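Local atomic coordinates of putative activator of HSP90 (Plasmodium falciparum, PDB entry 3N72), a protein that probably binds the chaperone Hsp90 and stimulates its ATPase activity, as other members of the AHA1 family do. Residues W78-K83 with R123-S128. Numbering follows the deposited sequence. Where two conformers were deposited one is given.
Sequences WLYSKK and RFIYDS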
loop_
_atom_site.group_PDB
_atom_site.type_symbol
_atom_site.label_atom_id
_atom_site.label_comp_id
_atom_site.label_asym_id
_atom_site.label_seq_id
_atom_site.Cartn_x
_atom_site.Cartn_y
_atom_site.Cartn_z
ATOM N N TRP B 78 -10.569 -13.816 -33.510
ATOM C CA TRP B 78 -10.313 -12.703 -34.439
ATOM C C TRP B 78 -11.542 -12.465 -35.299
ATOM O O TRP B 78 -12.321 -13.391 -35.573
ATOM C CB TRP B 78 -9.075 -12.955 -35.304
ATOM C CG TRP B 78 -9.186 -14.093 -36.342
ATOM C CD1 TRP B 78 -8.898 -15.415 -36.146
ATOM C CD2 TRP B 78 -9.562 -13.964 -37.726
ATOM N NE1 TRP B 78 -9.084 -16.125 -37.318
ATOM C CE2 TRP B 78 -9.481 -15.262 -38.308
ATOM C CE3 TRP B 78 -9.944 -12.875 -38.538
ATOM C CZ2 TRP B 78 -9.805 -15.507 -39.656
ATOM C CZ3 TRP B 78 -10.242 -13.117 -39.885
ATOM C CH2 TRP B 78 -10.174 -14.420 -40.426
ATOM N N LEU B 79 -11.722 -11.211 -35.705
ATOM C CA LEU B 79 -12.888 -10.778 -36.457
ATOM C C LEU B 79 -12.397 -9.797 -37.513
ATOM O O LEU B 79 -11.248 -9.339 -37.475
ATOM C CB LEU B 79 -13.937 -10.117 -35.525
ATOM C CG LEU B 79 -14.655 -10.988 -34.463
ATOM C CD1 LEU B 79 -13.958 -10.939 -33.086
ATOM C CD2 LEU B 79 -16.123 -10.564 -34.305
ATOM N N TYR B 80 -13.280 -9.457 -38.448
ATOM C CA TYR B 80 -12.902 -8.455 -39.436
ATOM C C TYR B 80 -14.065 -7.588 -39.834
ATOM O O TYR B 80 -15.224 -8.016 -39.797
ATOM C CB TYR B 80 -12.250 -9.095 -40.668
ATOM C CG TYR B 80 -13.156 -10.023 -41.444
ATOM C CD1 TYR B 80 -13.371 -11.333 -41.006
ATOM C CD2 TYR B 80 -13.793 -9.599 -42.617
ATOM C CE1 TYR B 80 -14.188 -12.205 -41.709
ATOM C CE2 TYR B 80 -14.627 -10.491 -43.346
ATOM C CZ TYR B 80 -14.819 -11.789 -42.857
ATOM O OH TYR B 80 -15.638 -12.717 -43.503
ATOM N N SER B 81 -13.751 -6.344 -40.195
ATOM C CA SER B 81 -14.722 -5.400 -40.720
ATOM C C SER B 81 -14.394 -5.113 -42.178
ATOM O O SER B 81 -13.243 -4.851 -42.526
ATOM C CB SER B 81 -14.682 -4.086 -39.924
ATOM O OG SER B 81 -15.076 -4.291 -38.583
ATOM N N LYS B 82 -15.406 -5.194 -43.027
ATOM C CA LYS B 82 -15.280 -4.755 -44.413
ATOM C C LYS B 82 -15.493 -3.248 -44.330
ATOM O O LYS B 82 -16.632 -2.792 -44.267
ATOM C CB LYS B 82 -16.317 -5.455 -45.286
ATOM C CG LYS B 82 -16.002 -6.929 -45.498
ATOM C CD LYS B 82 -16.721 -7.552 -46.689
ATOM C CE LYS B 82 -16.156 -8.964 -46.930
ATOM N NZ LYS B 82 -16.910 -9.795 -47.920
ATOM N N LYS B 83 -14.359 -2.542 -44.211
ATOM C CA LYS B 83 -14.212 -1.129 -43.766
ATOM C C LYS B 83 -15.088 -0.170 -44.538
ATOM O O LYS B 83 -15.779 0.693 -43.957
ATOM C CB LYS B 83 -12.739 -0.701 -43.913
ATOM C CG LYS B 83 -12.405 0.697 -43.519
ATOM N N ARG B 123 -10.024 -17.750 -46.200
ATOM C CA ARG B 123 -8.716 -18.185 -46.668
ATOM C C ARG B 123 -7.933 -16.986 -47.189
ATOM O O ARG B 123 -6.745 -16.838 -46.889
ATOM C CB ARG B 123 -8.828 -19.261 -47.750
ATOM C CG ARG B 123 -7.479 -19.713 -48.279
ATOM C CD ARG B 123 -6.620 -20.273 -47.159
ATOM N NE ARG B 123 -5.347 -20.809 -47.642
ATOM C CZ ARG B 123 -4.443 -21.393 -46.862
ATOM N NH1 ARG B 123 -4.668 -21.505 -45.560
ATOM N NH2 ARG B 123 -3.307 -21.851 -47.377
ATOM N N PHE B 124 -8.602 -16.127 -47.958
ATOM C CA PHE B 124 -7.948 -14.939 -48.498
ATOM C C PHE B 124 -7.441 -14.030 -47.371
ATOM O O PHE B 124 -6.302 -13.588 -47.408
ATOM C CB PHE B 124 -8.874 -14.148 -49.424
ATOM C CG PHE B 124 -8.331 -12.793 -49.790
ATOM C CD1 PHE B 124 -7.232 -12.667 -50.645
ATOM C CD2 PHE B 124 -8.900 -11.637 -49.266
ATOM C CE1 PHE B 124 -6.711 -11.398 -50.971
ATOM C CE2 PHE B 124 -8.393 -10.380 -49.597
ATOM C CZ PHE B 124 -7.293 -10.267 -50.450
ATOM N N ILE B 125 -8.292 -13.782 -46.375
ATOM C CA ILE B 125 -7.919 -12.936 -45.227
ATOM C C ILE B 125 -6.752 -13.545 -44.476
ATOM O O ILE B 125 -5.784 -12.856 -44.186
ATOM C CB ILE B 125 -9.089 -12.690 -44.244
ATOM C CG1 ILE B 125 -10.157 -11.830 -44.929
ATOM C CG2 ILE B 125 -8.572 -11.988 -42.957
ATOM C CD1 ILE B 125 -11.438 -11.723 -44.166
ATOM N N TYR B 126 -6.845 -14.835 -44.166
ATOM C CA TYR B 126 -5.752 -15.525 -43.474
ATOM C C TYR B 126 -4.436 -15.437 -44.240
ATOM O O TYR B 126 -3.431 -15.019 -43.682
ATOM C CB TYR B 126 -6.097 -16.988 -43.182
ATOM C CG TYR B 126 -4.976 -17.747 -42.506
ATOM C CD1 TYR B 126 -4.861 -17.765 -41.103
ATOM C CD2 TYR B 126 -4.015 -18.427 -43.251
ATOM C CE1 TYR B 126 -3.834 -18.437 -40.489
ATOM C CE2 TYR B 126 -2.972 -19.109 -42.630
ATOM C CZ TYR B 126 -2.893 -19.113 -41.252
ATOM O OH TYR B 126 -1.866 -19.787 -40.638
ATOM N N ASP B 127 -4.443 -15.843 -45.513
ATOM C CA ASP B 127 -3.219 -15.845 -46.317
ATOM C C ASP B 127 -2.663 -14.450 -46.545
ATOM O O ASP B 127 -1.456 -14.249 -46.455
ATOM C CB ASP B 127 -3.454 -16.518 -47.673
ATOM C CG ASP B 127 -3.597 -18.017 -47.568
ATOM O OD1 ASP B 127 -3.120 -18.630 -46.575
ATOM O OD2 ASP B 127 -4.176 -18.591 -48.512
ATOM N N SER B 128 -3.531 -13.488 -46.833
ATOM C CA SER B 128 -3.058 -12.167 -47.250
ATOM C C SER B 128 -2.633 -11.275 -46.101
ATOM O O SER B 128 -1.757 -10.436 -46.275
ATOM C CB SER B 128 -4.080 -11.424 -48.109
ATOM O OG SER B 128 -5.278 -11.182 -47.409
#
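Trp78 and Tyr80, at the end of strand 65-82, meet Ile125 of helix 120-142 across a wide backbone separation, the closest CA pairs being Tyr80 with Ile125 at 8.9 Å and Trp78 with Tyr126 at 10.5 Å. No hydrogen bond or salt bridge crosses this gap; the two aromatic rings and the two branches of a single isoleucine span it.

The CD1 methyl of Ile125 stands over the middle of the Tyr80 ring, 3.4 Å from the centroid and 5° off the ring normal. All six ring carbons of Tyr80 lie between 3.5 and 3.7 Å from this methyl, which identifies a centred CH-pi contact. An extended isoleucine, with CD1 anti to CA (chi2 170°), carries the methyl out to the ring, and the two side chains run at about a right angle. The other branch goes to Trp78: CG2 of Ile125 comes obliquely to the six-membered ring, 3.7 Å from CZ3 and 3.9 Å from CH2.

The indole NE1 of Trp78 is satisfied by a hydrogen bond to Glu114 O on strand 112-115, which helps to hold the rotation of the ring. Leu122 and Leu130 of the same helix as Ile125 also touch Trp78, and Leu122 reaches Tyr80 as well, so Ile125 is part of a broader apolar seam between sheet and helix.

All three touching residues are buried, yet the two segments bury just 163 Å² between them. With no polar bond across the segments, the contact is largely dispersive, the CH-pi contact included, consistent with apolar packing contributing to the seating of this early part of the long helix on the antiparallel sheet of the Aha1 N-terminal domain.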